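Local coordinates for protein thermosome subunit (Methanococcoides burtonii, PDB 3AQ1) that is a group II chaperonin subunit that probably binds and hydrolyses ATP to help unfolded proteins reach their folded state, at residues R176-I190 with E293-E305. Residues are numbered along the deposited sequence; the frame is centred on the assembly and turned at random.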
ATOM      1  N   ARG A 176       8.419  18.306 -25.096  1.00 47.76           N
ATOM      2  CA  ARG A 176       7.544  18.839 -26.139  1.00 35.78           C
ATOM      3  C   ARG A 176       7.885  18.142 -27.439  1.00 44.48           C
ATOM      4  O   ARG A 176       9.069  17.931 -27.732  1.00 51.79           O
ATOM      5  CB  ARG A 176       7.775  20.328 -26.319  1.00 31.91           C
ATOM      6  CG  ARG A 176       7.191  21.193 -25.258  1.00 43.88           C
ATOM      7  CD  ARG A 176       7.742  22.580 -25.411  1.00 40.09           C
ATOM      8  NE  ARG A 176       9.151  22.606 -25.053  1.00 43.51           N
ATOM      9  CZ  ARG A 176       9.982  23.591 -25.367  1.00 57.97           C
ATOM     10  NH1 ARG A 176       9.544  24.624 -26.064  1.00 57.62           N
ATOM     11  NH2 ARG A 176      11.254  23.542 -24.991  1.00 67.65           N
ATOM     12  N   SER A 177       6.865  17.803 -28.226  1.00 32.01           N
ATOM     13  CA  SER A 177       7.096  17.094 -29.483  1.00 39.90           C
ATOM     14  C   SER A 177       7.728  17.979 -30.545  1.00 47.56           C
ATOM     15  O   SER A 177       8.430  17.482 -31.441  1.00 55.62           O
ATOM     16  CB  SER A 177       5.809  16.477 -30.031  1.00 35.30           C
ATOM     17  OG  SER A 177       4.925  17.492 -30.449  1.00 54.63           O
ATOM     18  N   HIS A 178       7.450  19.279 -30.455  1.00 46.98           N
ATOM     19  CA  HIS A 178       7.973  20.270 -31.400  1.00 52.72           C
ATOM     20  C   HIS A 178       8.604  21.387 -30.582  1.00 52.52           C
ATOM     21  O   HIS A 178       8.043  21.823 -29.578  1.00 56.65           O
ATOM     22  CB  HIS A 178       6.853  20.812 -32.307  1.00 50.41           C
ATOM     23  CG  HIS A 178       7.337  21.467 -33.570  1.00 59.91           C
ATOM     24  ND1 HIS A 178       7.850  22.748 -33.603  1.00 56.56           N
ATOM     25  CD2 HIS A 178       7.347  21.029 -34.854  1.00 66.90           C
ATOM     26  CE1 HIS A 178       8.167  23.063 -34.846  1.00 61.70           C
ATOM     27  NE2 HIS A 178       7.873  22.038 -35.627  1.00 65.55           N
ATOM     28  N   PRO A 179       9.783  21.846 -31.003  1.00 53.92           N
ATOM     29  CA  PRO A 179      10.577  22.794 -30.214  1.00 58.08           C
ATOM     30  C   PRO A 179       9.985  24.201 -30.202  1.00 65.87           C
ATOM     31  O   PRO A 179      10.366  25.020 -29.359  1.00 69.85           O
ATOM     32  CB  PRO A 179      11.930  22.804 -30.930  1.00 47.40           C
ATOM     33  CG  PRO A 179      11.883  21.660 -31.884  1.00 52.38           C
ATOM     34  CD  PRO A 179      10.463  21.462 -32.244  1.00 53.73           C
ATOM     35  N   ASN A 180       9.067  24.493 -31.116  1.00 55.63           N
ATOM     36  CA  ASN A 180       8.466  25.823 -31.106  1.00 63.30           C
ATOM     37  C   ASN A 180       7.213  25.912 -30.248  1.00 57.38           C
ATOM     38  O   ASN A 180       6.610  26.972 -30.154  1.00 58.95           O
ATOM     39  CB  ASN A 180       8.235  26.358 -32.524  1.00 66.49           C
ATOM     40  CG  ASN A 180       9.532  26.491 -33.306  1.00 80.17           C
ATOM     41  OD1 ASN A 180      10.617  26.541 -32.720  1.00 89.36           O
ATOM     42  ND2 ASN A 180       9.431  26.534 -34.630  1.00 82.06           N
ATOM     43  N   MET A 181       6.840  24.806 -29.607  1.00 51.32           N
ATOM     44  CA  MET A 181       5.724  24.817 -28.670  1.00 46.30           C
ATOM     45  C   MET A 181       6.121  25.601 -27.432  1.00 44.82           C
ATOM     46  O   MET A 181       7.292  25.655 -27.095  1.00 55.15           O
ATOM     47  CB  MET A 181       5.325  23.396 -28.311  1.00 43.98           C
ATOM     48  CG  MET A 181       4.834  22.610 -29.502  1.00 50.56           C
ATOM     49  SD  MET A 181       4.496  20.892 -29.125  1.00 47.99           S
ATOM     50  CE  MET A 181       3.726  20.349 -30.638  1.00 36.45           C
ATOM     51  N   PRO A 182       5.154  26.237 -26.761  1.00 40.76           N
ATOM     52  CA  PRO A 182       5.464  27.074 -25.592  1.00 44.48           C
ATOM     53  C   PRO A 182       6.093  26.292 -24.426  1.00 56.63           C
ATOM     54  O   PRO A 182       5.739  25.137 -24.193  1.00 60.46           O
ATOM     55  CB  PRO A 182       4.085  27.642 -25.193  1.00 37.48           C
ATOM     56  CG  PRO A 182       3.094  26.685 -25.772  1.00 31.71           C
ATOM     57  CD  PRO A 182       3.720  26.278 -27.088  1.00 42.19           C
ATOM     58  N   GLU A 183       7.014  26.920 -23.701  1.00 57.34           N
ATOM     59  CA  GLU A 183       7.704  26.229 -22.618  1.00 61.90           C
ATOM     60  C   GLU A 183       6.848  26.047 -21.378  1.00 57.07           C
ATOM     61  O   GLU A 183       6.910  25.017 -20.714  1.00 56.52           O
ATOM     62  CB  GLU A 183       8.980  26.960 -22.239  1.00 70.33           C
ATOM     63  CG  GLU A 183      10.207  26.424 -22.933  1.00 85.08           C
ATOM     64  CD  GLU A 183      11.484  27.065 -22.425  1.00 94.24           C
ATOM     65  OE1 GLU A 183      11.734  27.004 -21.197  1.00 86.70           O
ATOM     66  OE2 GLU A 183      12.228  27.631 -23.260  1.00101.66           O
ATOM     67  N   LYS A 184       6.071  27.068 -21.057  1.00 56.39           N
ATOM     68  CA  LYS A 184       5.168  27.021 -19.923  1.00 55.89           C
ATOM     69  C   LYS A 184       3.773  27.203 -20.477  1.00 53.98           C
ATOM     70  O   LYS A 184       3.602  27.735 -21.562  1.00 53.27           O
ATOM     71  CB  LYS A 184       5.458  28.148 -18.915  1.00 48.37           C
ATOM     72  CG  LYS A 184       6.810  28.092 -18.251  1.00 56.46           C
ATOM     73  CD  LYS A 184       7.214  29.442 -17.620  1.00 74.61           C
ATOM     74  CE  LYS A 184       6.887  29.553 -16.129  1.00 77.72           C
ATOM     75  NZ  LYS A 184       5.429  29.738 -15.853  1.00 77.81           N
ATOM     76  N   VAL A 185       2.778  26.744 -19.729  1.00 49.98           N
ATOM     77  CA  VAL A 185       1.402  27.071 -20.011  1.00 38.46           C
ATOM     78  C   VAL A 185       0.660  27.247 -18.712  1.00 45.33           C
ATOM     79  O   VAL A 185       0.526  26.303 -17.955  1.00 53.74           O
ATOM     80  CB  VAL A 185       0.711  25.990 -20.814  1.00 35.76           C
ATOM     81  CG1 VAL A 185      -0.719  26.389 -21.039  1.00 27.21           C
ATOM     82  CG2 VAL A 185       1.406  25.799 -22.144  1.00 31.54           C
ATOM     83  N   GLU A 186       0.186  28.462 -18.452  1.00 52.30           N
ATOM     84  CA  GLU A 186      -0.615  28.728 -17.266  1.00 38.60           C
ATOM     85  C   GLU A 186      -2.076  28.429 -17.564  1.00 43.25           C
ATOM     86  O   GLU A 186      -2.514  28.510 -18.708  1.00 41.88           O
ATOM     87  CB  GLU A 186      -0.428  30.161 -16.803  1.00 46.03           C
ATOM     88  CG  GLU A 186       0.993  30.472 -16.368  1.00 60.53           C
ATOM     89  CD  GLU A 186       1.191  31.928 -15.976  1.00 79.65           C
ATOM     90  OE1 GLU A 186       0.221  32.730 -16.031  1.00 73.11           O
ATOM     91  OE2 GLU A 186       2.336  32.268 -15.617  1.00 93.14           O
ATOM     92  N   ASN A 187      -2.825  28.059 -16.533  1.00 48.11           N
ATOM     93  CA  ASN A 187      -4.199  27.624 -16.722  1.00 46.14           C
ATOM     94  C   ASN A 187      -4.267  26.709 -17.909  1.00 45.87           C
ATOM     95  O   ASN A 187      -4.854  27.040 -18.928  1.00 53.57           O
ATOM     96  CB  ASN A 187      -5.115  28.815 -16.949  1.00 48.26           C
ATOM     97  CG  ASN A 187      -4.984  29.829 -15.876  1.00 54.76           C
ATOM     98  OD1 ASN A 187      -5.071  29.498 -14.690  1.00 55.85           O
ATOM     99  ND2 ASN A 187      -4.753  31.081 -16.268  1.00 52.50           N
ATOM    100  N   ALA A 188      -3.643  25.554 -17.777  1.00 55.21           N
ATOM    101  CA  ALA A 188      -3.629  24.584 -18.848  1.00 54.34           C
ATOM    102  C   ALA A 188      -5.014  23.978 -18.994  1.00 50.90           C
ATOM    103  O   ALA A 188      -5.722  23.768 -18.008  1.00 52.29           O
ATOM    104  CB  ALA A 188      -2.594  23.510 -18.561  1.00 48.94           C
ATOM    105  N   LYS A 189      -5.400  23.722 -20.234  1.00 44.98           N
ATOM    106  CA  LYS A 189      -6.618  22.979 -20.505  1.00 47.21           C
ATOM    107  C   LYS A 189      -6.164  21.750 -21.253  1.00 48.13           C
ATOM    108  O   LYS A 189      -5.634  21.847 -22.354  1.00 50.60           O
ATOM    109  CB  LYS A 189      -7.577  23.813 -21.348  1.00 45.22           C
ATOM    110  CG  LYS A 189      -7.917  25.116 -20.703  1.00 41.42           C
ATOM    111  CD  LYS A 189      -8.658  24.898 -19.399  1.00 43.50           C
ATOM    112  CE  LYS A 189      -8.731  26.175 -18.581  1.00 43.80           C
ATOM    113  NZ  LYS A 189      -9.733  26.030 -17.505  1.00 50.59           N
ATOM    114  N   ILE A 190      -6.354  20.593 -20.641  1.00 46.05           N
ATOM    115  CA  ILE A 190      -5.634  19.400 -21.055  1.00 39.08           C
ATOM    116  C   ILE A 190      -6.511  18.396 -21.775  1.00 41.57           C
ATOM    117  O   ILE A 190      -7.595  18.037 -21.300  1.00 40.44           O
ATOM    118  CB  ILE A 190      -5.009  18.727 -19.843  1.00 35.26           C
ATOM    119  CG1 ILE A 190      -3.982  19.669 -19.221  1.00 36.76           C
ATOM    120  CG2 ILE A 190      -4.404  17.384 -20.233  1.00 37.58           C
ATOM    121  CD1 ILE A 190      -3.717  19.399 -17.787  1.00 47.25           C
ATOM    122  N   GLU A 293     -16.391  18.881 -21.936  1.00 65.92           N
ATOM    123  CA  GLU A 293     -16.285  18.208 -20.642  1.00 68.37           C
ATOM    124  C   GLU A 293     -15.090  17.244 -20.611  1.00 70.76           C
ATOM    125  O   GLU A 293     -14.557  16.918 -19.541  1.00 67.56           O
ATOM    126  CB  GLU A 293     -17.586  17.461 -20.317  1.00 76.67           C
ATOM    127  CG  GLU A 293     -18.827  18.363 -20.221  1.00 98.65           C
ATOM    128  CD  GLU A 293     -19.768  18.252 -21.431  1.00104.42           C
ATOM    129  OE1 GLU A 293     -20.431  17.200 -21.584  1.00111.25           O
ATOM    130  OE2 GLU A 293     -19.858  19.221 -22.221  1.00 91.75           O
ATOM    131  N   ASP A 294     -14.670  16.807 -21.796  1.00 63.01           N
ATOM    132  CA  ASP A 294     -13.571  15.860 -21.947  1.00 55.21           C
ATOM    133  C   ASP A 294     -12.218  16.453 -21.549  1.00 56.03           C
ATOM    134  O   ASP A 294     -11.226  15.738 -21.433  1.00 59.05           O
ATOM    135  CB  ASP A 294     -13.517  15.347 -23.389  1.00 54.71           C
ATOM    136  CG  ASP A 294     -14.599  14.316 -23.685  1.00 68.77           C
ATOM    137  OD1 ASP A 294     -15.015  13.600 -22.742  1.00 76.88           O
ATOM    138  OD2 ASP A 294     -15.026  14.212 -24.862  1.00 66.29           O
ATOM    139  N   VAL A 295     -12.201  17.759 -21.319  1.00 51.44           N
ATOM    140  CA  VAL A 295     -10.974  18.506 -21.102  1.00 35.80           C
ATOM    141  C   VAL A 295     -10.664  18.736 -19.635  1.00 42.11           C
ATOM    142  O   VAL A 295     -11.505  19.222 -18.878  1.00 48.22           O
ATOM    143  CB  VAL A 295     -11.066  19.853 -21.794  1.00 39.90           C
ATOM    144  CG1 VAL A 295      -9.816  20.723 -21.497  1.00 39.96           C
ATOM    145  CG2 VAL A 295     -11.283  19.639 -23.288  1.00 37.24           C
ATOM    146  N   GLY A 296      -9.437  18.394 -19.247  1.00 47.60           N
ATOM    147  CA  GLY A 296      -8.997  18.537 -17.874  1.00 44.91           C
ATOM    148  C   GLY A 296      -8.311  19.867 -17.653  1.00 44.57           C
ATOM    149  O   GLY A 296      -8.090  20.628 -18.591  1.00 50.77           O
ATOM    150  N   THR A 297      -7.965  20.147 -16.404  1.00 42.80           N
ATOM    151  CA  THR A 297      -7.309  21.400 -16.074  1.00 44.35           C
ATOM    152  C   THR A 297      -6.147  21.202 -15.113  1.00 42.26           C
ATOM    153  O   THR A 297      -6.161  20.296 -14.287  1.00 51.20           O
ATOM    154  CB  THR A 297      -8.284  22.383 -15.402  1.00 40.71           C
ATOM    155  OG1 THR A 297      -8.612  21.898 -14.099  1.00 56.54           O
ATOM    156  CG2 THR A 297      -9.546  22.532 -16.210  1.00 36.10           C
ATOM    157  N   ALA A 298      -5.164  22.085 -15.206  1.00 33.59           N
ATOM    158  CA  ALA A 298      -4.043  22.099 -14.289  1.00 43.91           C
ATOM    159  C   ALA A 298      -3.525  23.517 -14.143  1.00 42.92           C
ATOM    160  O   ALA A 298      -3.437  24.240 -15.113  1.00 36.86           O
ATOM    161  CB  ALA A 298      -2.928  21.197 -14.816  1.00 43.50           C
ATOM    162  N   GLY A 299      -3.147  23.911 -12.938  1.00 49.26           N
ATOM    163  CA  GLY A 299      -2.554  25.218 -12.742  1.00 38.15           C
ATOM    164  C   GLY A 299      -1.450  25.539 -13.737  1.00 48.40           C
ATOM    165  O   GLY A 299      -1.370  26.658 -14.265  1.00 57.00           O
ATOM    166  N   LEU A 300      -0.589  24.561 -13.998  1.00 35.00           N
ATOM    167  CA  LEU A 300       0.602  24.814 -14.792  1.00 40.45           C
ATOM    168  C   LEU A 300       1.131  23.553 -15.475  1.00 42.13           C
ATOM    169  O   LEU A 300       1.208  22.492 -14.880  1.00 49.52           O
ATOM    170  CB  LEU A 300       1.701  25.434 -13.909  1.00 42.14           C
ATOM    171  CG  LEU A 300       3.082  25.726 -14.506  1.00 42.24           C
ATOM    172  CD1 LEU A 300       2.992  26.736 -15.629  1.00 38.27           C
ATOM    173  CD2 LEU A 300       4.044  26.214 -13.434  1.00 32.10           C
ATOM    174  N   VAL A 301       1.491  23.688 -16.739  1.00 35.98           N
ATOM    175  CA  VAL A 301       2.209  22.656 -17.442  1.00 36.22           C
ATOM    176  C   VAL A 301       3.454  23.286 -18.041  1.00 44.38           C
ATOM    177  O   VAL A 301       3.349  24.244 -18.791  1.00 49.25           O
ATOM    178  CB  VAL A 301       1.359  22.042 -18.542  1.00 29.41           C
ATOM    179  CG1 VAL A 301       2.240  21.220 -19.485  1.00 25.47           C
ATOM    180  CG2 VAL A 301       0.261  21.193 -17.921  1.00 28.30           C
ATOM    181  N   GLU A 302       4.631  22.774 -17.683  1.00 46.05           N
ATOM    182  CA  GLU A 302       5.881  23.302 -18.238  1.00 48.02           C
ATOM    183  C   GLU A 302       6.971  22.256 -18.370  1.00 43.90           C
ATOM    184  O   GLU A 302       6.971  21.249 -17.672  1.00 39.53           O
ATOM    185  CB  GLU A 302       6.413  24.471 -17.417  1.00 46.75           C
ATOM    186  CG  GLU A 302       6.903  24.107 -16.057  1.00 46.86           C
ATOM    187  CD  GLU A 302       7.693  25.229 -15.409  1.00 65.97           C
ATOM    188  OE1 GLU A 302       8.287  26.047 -16.148  1.00 58.66           O
ATOM    189  OE2 GLU A 302       7.740  25.276 -14.160  1.00 80.27           O
ATOM    190  N   GLU A 303       7.879  22.505 -19.301  1.00 48.19           N
ATOM    191  CA  GLU A 303       9.051  21.672 -19.514  1.00 48.07           C
ATOM    192  C   GLU A 303      10.197  22.259 -18.706  1.00 48.78           C
ATOM    193  O   GLU A 303      10.627  23.386 -18.962  1.00 55.95           O
ATOM    194  CB  GLU A 303       9.408  21.670 -20.999  1.00 43.59           C
ATOM    195  CG  GLU A 303      10.415  20.627 -21.423  1.00 41.29           C
ATOM    196  CD  GLU A 303      10.728  20.726 -22.915  1.00 58.63           C
ATOM    197  OE1 GLU A 303       9.922  20.195 -23.710  1.00 68.49           O
ATOM    198  OE2 GLU A 303      11.762  21.334 -23.294  1.00 51.77           O
ATOM    199  N   LYS A 304      10.670  21.514 -17.710  1.00 51.11           N
ATOM    200  CA  LYS A 304      11.828  21.924 -16.919  1.00 53.45           C
ATOM    201  C   LYS A 304      13.049  21.166 -17.389  1.00 65.32           C
ATOM    202  O   LYS A 304      12.942  20.020 -17.840  1.00 59.85           O
ATOM    203  CB  LYS A 304      11.627  21.663 -15.423  1.00 47.97           C
ATOM    204  CG  LYS A 304      10.693  22.630 -14.712  1.00 53.16           C
ATOM    205  CD  LYS A 304      10.894  22.577 -13.193  1.00 71.78           C
ATOM    206  CE  LYS A 304      10.572  23.928 -12.541  1.00 88.21           C
ATOM    207  NZ  LYS A 304      11.110  24.036 -11.148  1.00 93.29           N
ATOM    208  N   GLU A 305      14.210  21.805 -17.282  1.00 80.33           N
ATOM    209  CA  GLU A 305      15.471  21.104 -17.496  1.00 91.08           C
ATOM    210  C   GLU A 305      16.058  20.551 -16.176  1.00 89.91           C
ATOM    211  O   GLU A 305      16.457  21.310 -15.293  1.00 81.74           O
ATOM    212  CB  GLU A 305      16.466  22.008 -18.231  1.00 92.35           C
ATOM    213  CG  GLU A 305      17.503  21.247 -19.039  1.00103.12           C
ATOM    214  CD  GLU A 305      17.869  21.947 -20.336  1.00110.74           C
ATOM    215  OE1 GLU A 305      17.284  23.015 -20.619  1.00114.04           O
ATOM    216  OE2 GLU A 305      18.734  21.425 -21.074  1.00112.50           O
TER
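One carboxylate oxygen of E303 is gripped twice by R176, from backbone and side chain. R176 N meets E303 OE1 nearly along the C-O axis, at 2.8 Å. R176 NE reaches E303 OE1 at 2.9 Å, from above the carboxylate plane. A bend about the R176 CG-CD bond (chi3 -70°) turns NE toward E303 OE1, and the guanidinium plane stands 61° from the carboxylate plane. R176 NH2 completes the salt bridge at E303 OE2, though the placing of that oxygen is doubtful. R176 NH1 bonds M181 O at 2.7 Å, fixing the guanidinium from a second edge, and E183 CG lies over one face, toward its rim. A leucine in place of R176 would probably leave the E303 carboxylate without its main charge partner and the loop to M181 less firmly held. Beyond the loop, antiparallel V185 and V301 exchange backbone bonds, as do I190 and G296. Both segments turn a corner between these pairs, at E186-N187 and G299. A188 CB touches V301 CG2 at 3.7 Å, and I190 CD1 meets A298 CB at 3.6 Å, on the buried face. G299 and L300 form a classic beta bulge opposite T315, in the mixed sheet of the chaperonin apical domain.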